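Local coordinates for putative efflux transporter (Bacteroides eggerthii, PDB 4L8J), which probably serves as the periplasmic adaptor (membrane fusion) subunit of an HlyD-type efflux or secretion system, linking an inner-membrane transporter to an outer-membrane channel, at the interface of chains A and B. Numbering follows the deposited sequence. Chains: chain A/B, Putative efflux transporter.

Contacts 1 and 2 adjoin, the centres of their C-alpha atoms about 12 Å apart, and both use strands 271-278 and 281-289 of chain A against the C-terminal segment of chain B. The C-alpha centre of contact 3 is about 27 Å from that of contact 1 and about 30 Å from that of contact 2. There the roles are exchanged: the C-terminal segment of chain A meets strands 8-14 and 281-289 of chain B, partly as the two-fold twin of contact 2. Each chain thus lends its C-terminal strands to the other, resembling a domain swap, though this dimer may not be the biological one.

Contact 1: the interface of chains A and B. Residues chain A 258, 274, 276, 285-287; chain B 300, 302-304.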
loop_
_atom_site.group_PDB
_atom_site.type_symbol
_atom_site.label_atom_id
_atom_site.label_comp_id
_atom_site.label_asym_id
_atom_site.label_seq_id
_atom_site.Cartn_x
_atom_site.Cartn_y
_atom_site.Cartn_z
ATOM N N VAL A 258 -0.148 -14.646 5.491
ATOM C CA VAL A 258 -1.087 -15.568 6.120
ATOM C C VAL A 258 -2.478 -14.955 6.030
ATOM O O VAL A 258 -2.589 -13.743 6.233
ATOM C CB VAL A 258 -0.778 -16.016 7.585
ATOM C CG1 VAL A 258 0.550 -16.744 7.698
ATOM C CG2 VAL A 258 -0.879 -14.872 8.587
ATOM N N VAL A 274 -0.833 -18.027 15.676
ATOM C CA VAL A 274 -1.382 -18.928 14.666
ATOM C C VAL A 274 -1.298 -20.364 15.215
ATOM O O VAL A 274 -0.511 -20.634 16.133
ATOM C CB VAL A 274 -0.691 -18.856 13.261
ATOM C CG1 VAL A 274 -0.866 -17.491 12.600
ATOM C CG2 VAL A 274 0.777 -19.283 13.338
ATOM N N ILE A 276 0.126 -23.815 14.029
ATOM C CA ILE A 276 0.995 -24.497 13.081
ATOM C C ILE A 276 0.557 -25.973 13.021
ATOM O O ILE A 276 0.413 -26.610 14.064
ATOM C CB ILE A 276 2.509 -24.343 13.471
ATOM C CG1 ILE A 276 3.031 -22.910 13.184
ATOM C CG2 ILE A 276 3.434 -25.414 12.741
ATOM C CD1 ILE A 276 3.179 -22.582 11.705
ATOM N N ARG A 285 1.792 -20.873 17.828
ATOM C CA ARG A 285 2.983 -20.166 17.416
ATOM C C ARG A 285 2.745 -18.660 17.473
ATOM O O ARG A 285 1.836 -18.145 16.810
ATOM C CB ARG A 285 3.377 -20.629 15.998
ATOM C CG ARG A 285 4.537 -19.867 15.369
ATOM C CD ARG A 285 5.913 -20.362 15.804
ATOM N NE ARG A 285 6.181 -21.726 15.337
ATOM C CZ ARG A 285 6.501 -22.062 14.092
ATOM N NH1 ARG A 285 6.631 -21.127 13.154
ATOM N NH2 ARG A 285 6.709 -23.334 13.776
ATOM N N GLU A 286 3.573 -17.950 18.264
ATOM C CA GLU A 286 3.475 -16.503 18.343
ATOM C C GLU A 286 4.091 -15.886 17.086
ATOM O O GLU A 286 5.155 -16.316 16.616
ATOM C CB GLU A 286 4.143 -15.945 19.607
ATOM C CG GLU A 286 3.879 -14.457 19.723
ATOM C CD GLU A 286 4.528 -13.715 20.870
ATOM O OE1 GLU A 286 5.267 -14.346 21.657
ATOM O OE2 GLU A 286 4.293 -12.491 20.976
ATOM N N VAL A 287 3.379 -14.915 16.526
ATOM C CA VAL A 287 3.772 -14.209 15.306
ATOM C C VAL A 287 3.736 -12.685 15.577
ATOM O O VAL A 287 3.060 -12.234 16.510
ATOM C CB VAL A 287 2.869 -14.597 14.089
ATOM C CG1 VAL A 287 2.964 -16.093 13.762
ATOM C CG2 VAL A 287 1.402 -14.176 14.290
ATOM N N ILE B 300 3.322 -10.878 7.965
ATOM C CA ILE B 300 3.980 -11.358 9.171
ATOM C C ILE B 300 5.458 -11.093 9.041
ATOM O O ILE B 300 6.090 -11.548 8.079
ATOM C CB ILE B 300 3.663 -12.872 9.437
ATOM C CG1 ILE B 300 2.140 -13.146 9.579
ATOM C CG2 ILE B 300 4.419 -13.439 10.633
ATOM C CD1 ILE B 300 1.356 -12.286 10.555
ATOM N N LYS B 302 7.647 -11.705 11.751
ATOM C CA LYS B 302 8.402 -12.647 12.592
ATOM C C LYS B 302 7.526 -13.804 13.037
ATOM O O LYS B 302 6.325 -13.606 13.247
ATOM C CB LYS B 302 8.929 -11.885 13.844
ATOM C CG LYS B 302 9.972 -12.637 14.681
ATOM C CD LYS B 302 10.582 -11.730 15.743
ATOM N N GLY B 303 8.137 -14.972 13.222
ATOM C CA GLY B 303 7.465 -16.158 13.744
ATOM C C GLY B 303 7.090 -17.268 12.775
ATOM O O GLY B 303 6.595 -18.315 13.212
ATOM N N LEU B 304 7.296 -17.054 11.462
ATOM C CA LEU B 304 6.955 -18.050 10.433
ATOM C C LEU B 304 8.041 -18.198 9.374
ATOM O O LEU B 304 8.713 -17.228 9.048
ATOM C CB LEU B 304 5.637 -17.665 9.732
ATOM C CG LEU B 304 4.382 -17.591 10.600
ATOM C CD1 LEU B 304 3.250 -16.975 9.849
ATOM C CD2 LEU B 304 3.988 -18.963 11.160
#
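In the C-terminal beta domain of this HlyD-family protein, chain A strands 256-259, 271-278 and 281-289 receive chain B where strand 297-300 runs on toward the loop at B:Gly303 and B:Leu304. B:Leu304 is the apolar plug. Its two methyls divide the work: CD1 presses on A:Val258 CG1 at 3.5 Å, a tight fit, while CD2 reaches A:Ile276 CD1 at 3.7 Å and also meets A:Val274 CG2. A:Ile276 and B:Leu304 run alongside each other in opposite directions, whereas A:Val287 crosses the leucine at a slant and sets CG1 3.8 Å from its branch carbon CG. B:Ile300 lies roughly perpendicular to A:Val258, with its CG1 3.6 Å from A:Val258 CG2.

A polar link lies beside this cluster. A:Arg285 starts with CG anti to the backbone N (chi1 174°), then bends at the next two torsions, which folds the guanidinium back toward the chain B loop. Its NH1 donates to the carbonyl B:Gly303 O at 2.8 Å, with 158° at the hydrogen. The oxygen lies at the guanidinium edge, in its plane, although the donor is tilted 24° from the carbonyl plane. On one face the guanidinium is backed by its own chain: A:Ile276 CG1 rests 3.7 Å above the plane, over the centre of the group.

Contact 2: the interface of chains A and B. Residues chain A 10-12, 275, 277, 282; chain B 309-311, 324.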
loop_
_atom_site.group_PDB
_atom_site.type_symbol
_atom_site.label_atom_id
_atom_site.label_comp_id
_atom_site.label_asym_id
_atom_site.label_seq_id
_atom_site.Cartn_x
_atom_site.Cartn_y
_atom_site.Cartn_z
ATOM N N VAL A 10 -10.201 -29.067 9.939
ATOM C CA VAL A 10 -9.711 -27.673 9.863
ATOM C C VAL A 10 -9.359 -27.339 8.438
ATOM O O VAL A 10 -8.872 -28.213 7.717
ATOM C CB VAL A 10 -8.463 -27.393 10.787
ATOM C CG1 VAL A 10 -8.784 -27.549 12.278
ATOM C CG2 VAL A 10 -7.255 -28.249 10.399
ATOM N N LYS A 11 -9.543 -26.063 8.039
ATOM C CA LYS A 11 -9.032 -25.581 6.747
ATOM C C LYS A 11 -7.645 -25.022 7.043
ATOM O O LYS A 11 -7.397 -24.554 8.158
ATOM C CB LYS A 11 -9.948 -24.545 6.076
ATOM C CG LYS A 11 -11.230 -25.133 5.482
ATOM C CD LYS A 11 -12.010 -24.086 4.695
ATOM C CE LYS A 11 -13.430 -24.507 4.376
ATOM N NZ LYS A 11 -14.323 -24.433 5.566
ATOM N N THR A 12 -6.702 -25.189 6.107
ATOM C CA THR A 12 -5.326 -24.750 6.292
ATOM C C THR A 12 -4.825 -24.015 5.058
ATOM O O THR A 12 -5.439 -24.086 3.993
ATOM C CB THR A 12 -4.387 -25.949 6.562
ATOM O OG1 THR A 12 -4.340 -26.745 5.374
ATOM C CG2 THR A 12 -4.773 -26.784 7.791
ATOM N N TRP A 275 -2.021 -21.284 14.576
ATOM C CA TRP A 275 -1.888 -22.720 14.834
ATOM C C TRP A 275 -1.051 -23.281 13.712
ATOM O O TRP A 275 -1.467 -23.190 12.558
ATOM C CB TRP A 275 -3.252 -23.443 14.883
ATOM C CG TRP A 275 -4.127 -23.150 16.062
ATOM C CD1 TRP A 275 -5.361 -22.562 16.042
ATOM C CD2 TRP A 275 -3.868 -23.501 17.429
ATOM N NE1 TRP A 275 -5.887 -22.521 17.313
ATOM C CE2 TRP A 275 -4.984 -23.079 18.188
ATOM C CE3 TRP A 275 -2.811 -24.168 18.084
ATOM C CZ2 TRP A 275 -5.067 -23.282 19.577
ATOM C CZ3 TRP A 275 -2.894 -24.369 19.453
ATOM C CH2 TRP A 275 -3.996 -23.896 20.191
ATOM N N VAL A 277 0.377 -26.506 11.813
ATOM C CA VAL A 277 0.013 -27.899 11.584
ATOM C C VAL A 277 1.277 -28.685 11.242
ATOM O O VAL A 277 1.887 -28.448 10.205
ATOM C CB VAL A 277 -1.047 -28.044 10.471
ATOM C CG1 VAL A 277 -1.418 -29.516 10.254
ATOM C CG2 VAL A 277 -2.277 -27.213 10.789
ATOM N N VAL A 282 -1.881 -29.707 15.940
ATOM C CA VAL A 282 -1.664 -28.263 15.998
ATOM C C VAL A 282 -0.867 -27.874 17.233
ATOM O O VAL A 282 -0.972 -28.520 18.269
ATOM C CB VAL A 282 -2.952 -27.419 15.886
ATOM C CG1 VAL A 282 -3.588 -27.583 14.508
ATOM C CG2 VAL A 282 -3.944 -27.732 17.011
ATOM N N THR B 309 2.576 -24.852 7.567
ATOM C CA THR B 309 1.126 -24.932 7.427
ATOM C C THR B 309 0.414 -24.301 8.632
ATOM O O THR B 309 0.666 -24.692 9.770
ATOM C CB THR B 309 0.714 -26.401 7.228
ATOM O OG1 THR B 309 1.461 -26.918 6.136
ATOM C CG2 THR B 309 -0.770 -26.556 6.958
ATOM N N VAL B 310 -0.517 -23.373 8.374
ATOM C CA VAL B 310 -1.307 -22.737 9.443
ATOM C C VAL B 310 -2.800 -23.103 9.295
ATOM O O VAL B 310 -3.255 -23.317 8.183
ATOM C CB VAL B 310 -1.126 -21.192 9.532
ATOM C CG1 VAL B 310 0.302 -20.804 9.932
ATOM C CG2 VAL B 310 -1.526 -20.489 8.225
ATOM N N VAL B 311 -3.561 -23.122 10.403
ATOM C CA VAL B 311 -5.018 -23.331 10.391
ATOM C C VAL B 311 -5.673 -21.989 9.969
ATOM O O VAL B 311 -5.296 -20.962 10.513
ATOM C CB VAL B 311 -5.520 -23.792 11.792
ATOM C CG1 VAL B 311 -7.042 -23.691 11.912
ATOM C CG2 VAL B 311 -5.039 -25.210 12.118
ATOM N N ILE B 324 -5.857 -33.080 14.133
ATOM C CA ILE B 324 -6.781 -32.448 13.205
ATOM C C ILE B 324 -6.935 -33.290 11.957
ATOM O O ILE B 324 -6.132 -34.192 11.697
ATOM C CB ILE B 324 -6.324 -30.981 12.841
ATOM C CG1 ILE B 324 -4.890 -30.908 12.255
ATOM C CG2 ILE B 324 -6.486 -30.005 14.004
ATOM C CD1 ILE B 324 -4.778 -31.187 10.769
HETATM O O HOH W 1 -4.105 -20.403 12.878
HETATM O O HOH W 2 3.895 -26.652 9.335
#
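B:Val311 and B:Thr309 pair through their backbones with A:Trp275 and A:Val277, so that strand 309-313 of chain B lies antiparallel to strand 271-278 of chain A, as an added strand in the partner's beta domain. B:Val311 N donates to A:Trp275 O at 3.0 Å, and A:Val277 N donates to B:Thr309 O at 2.7 Å. On its other side the chain B strand meets strand 8-14 of chain A, where A:Thr12 and B:Val311 form an antiparallel bridge.

Water takes over on either side of the two direct bonds. Water 1 joins A:Trp275 N to B:Val311 O, from which it lies 2.7 Å, and water 2 joins A:Val277 O to B:Thr309 N, at 2.8 Å from that nitrogen. The strands are therefore bonded directly in the middle and spread by a solvent molecule at each end.

Apolar packing fills one side of the pairing. In B:Val311, CG1, anti to the backbone N (chi1 166°), faces strand 8-14 of chain A, and CG2 faces strands 271-278 and 281-289. B:Val311 and A:Val277 cross at about a right angle, their CG2 methyls 3.7 Å apart. A:Val277 points its other methyl, CG1, at the tip of B:Ile324, 3.8 Å from CD1. The methyl of B:Thr309 wedges between A:Thr12 and A:Val277, its CG2 3.7 Å from A:Thr12 CB. Within chain A, A:Val282 CG2 sits 3.8 Å above one face of the A:Trp275 ring, offset toward its rim.

Contact 3: the interface of chains A and B. Residues chain A 311, 313, 318, 324-325; chain B 8, 10, 282.
B:Val10 and A:Ile324 cross at about a right angle where the final strand of chain A, 324-326, joins strand 8-14 of chain B in the beta domain of this HlyD-family protein. The isoleucine puts CG1 between its backbone N and carbonyl carbon (chi1 56°), the crowded position, leaving CG2 anti to the carbonyl carbon. Its two arms thus reach separate methyls of the valine: CG2 meets B:Val10 CG1 at 3.8 Å, while CD1 meets B:Val10 CG2 at 3.9 Å.

B:Val282 uses one methyl, CG1, for two neighbours. It lies 3.7 Å from A:Val311 CG2, the two valines roughly perpendicular, and 3.8 Å from A:Ile324 CG2. A:Leu318 divides its branches differently: CD1 turns to B:Val10 CG1 on a slanting approach, and CD2 rests 3.9 Å from B:Arg8 CB as the leucine and the aliphatic base of the arginine pass in opposite directions.

Parallel backbone pairing joins strand 324-326 of chain A to strand 8-14 of chain B. A:Lys325 N donates to B:Arg8 O at 2.9 Å, and B:Val10 N donates in return to A:Lys325 O at 2.8 Å.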
loop_
_atom_site.group_PDB
_atom_site.type_symbol
_atom_site.label_atom_id
_atom_site.label_comp_id
_atom_site.label_asym_id
_atom_site.label_seq_id
_atom_site.Cartn_x
_atom_site.Cartn_y
_atom_site.Cartn_z
ATOM N N VAL A 311 -14.080 -1.876 21.302
ATOM C CA VAL A 311 -13.178 -2.454 22.312
ATOM C C VAL A 311 -11.880 -2.885 21.578
ATOM O O VAL A 311 -11.983 -3.523 20.542
ATOM C CB VAL A 311 -13.854 -3.662 23.028
ATOM C CG1 VAL A 311 -12.842 -4.487 23.826
ATOM C CG2 VAL A 311 -15.012 -3.204 23.919
ATOM N N ALA A 313 -8.996 -4.089 23.665
ATOM C CA ALA A 313 -8.384 -5.008 24.650
ATOM C C ALA A 313 -9.461 -5.472 25.620
ATOM O O ALA A 313 -10.193 -4.657 26.181
ATOM C CB ALA A 313 -7.235 -4.325 25.406
ATOM N N LEU A 318 -15.916 -10.986 27.122
ATOM C CA LEU A 318 -17.163 -10.222 27.020
ATOM C C LEU A 318 -18.292 -11.014 26.400
ATOM O O LEU A 318 -18.062 -11.871 25.549
ATOM C CB LEU A 318 -16.928 -8.954 26.166
ATOM C CG LEU A 318 -16.019 -7.904 26.759
ATOM C CD1 LEU A 318 -15.687 -6.845 25.729
ATOM C CD2 LEU A 318 -16.640 -7.273 27.995
ATOM N N ILE A 324 -19.193 -2.419 30.888
ATOM C CA ILE A 324 -17.743 -2.305 30.872
ATOM C C ILE A 324 -17.302 -1.056 31.604
ATOM O O ILE A 324 -18.108 -0.158 31.868
ATOM C CB ILE A 324 -17.177 -2.323 29.398
ATOM C CG1 ILE A 324 -17.781 -1.219 28.491
ATOM C CG2 ILE A 324 -17.294 -3.694 28.735
ATOM C CD1 ILE A 324 -17.128 0.145 28.602
ATOM N N LYS A 325 -15.986 -0.943 31.825
ATOM C CA LYS A 325 -15.384 0.274 32.321
ATOM C C LYS A 325 -14.222 0.563 31.384
ATOM O O LYS A 325 -13.357 -0.298 31.185
ATOM C CB LYS A 325 -14.970 0.206 33.814
ATOM C CG LYS A 325 -14.372 1.527 34.272
ATOM C CD LYS A 325 -13.710 1.455 35.627
ATOM C CE LYS A 325 -13.000 2.736 35.877
ATOM N NZ LYS A 325 -13.799 3.653 36.690
ATOM N N ARG B 8 -16.461 -5.242 33.332
ATOM C CA ARG B 8 -15.160 -5.618 32.827
ATOM C C ARG B 8 -14.394 -4.394 32.382
ATOM O O ARG B 8 -14.925 -3.623 31.587
ATOM C CB ARG B 8 -15.344 -6.599 31.635
ATOM C CG ARG B 8 -14.082 -7.366 31.185
ATOM C CD ARG B 8 -13.714 -8.519 32.115
ATOM N NE ARG B 8 -14.778 -9.516 32.217
ATOM C CZ ARG B 8 -14.676 -10.655 32.888
ATOM N NH1 ARG B 8 -13.553 -10.957 33.530
ATOM N NH2 ARG B 8 -15.691 -11.506 32.921
ATOM N N VAL B 10 -12.002 -2.396 29.965
ATOM C CA VAL B 10 -11.658 -2.608 28.542
ATOM C C VAL B 10 -10.924 -1.404 28.016
ATOM O O VAL B 10 -11.237 -0.283 28.423
ATOM C CB VAL B 10 -12.911 -2.896 27.628
ATOM C CG1 VAL B 10 -13.623 -4.203 27.993
ATOM C CG2 VAL B 10 -13.897 -1.725 27.617
ATOM N N VAL B 282 -21.403 -3.288 25.908
ATOM C CA VAL B 282 -20.927 -3.752 24.606
ATOM C C VAL B 282 -22.004 -4.536 23.873
ATOM O O VAL B 282 -22.823 -5.200 24.497
ATOM C CB VAL B 282 -19.605 -4.546 24.655
ATOM C CG1 VAL B 282 -18.453 -3.652 25.106
ATOM C CG2 VAL B 282 -19.721 -5.804 25.522
#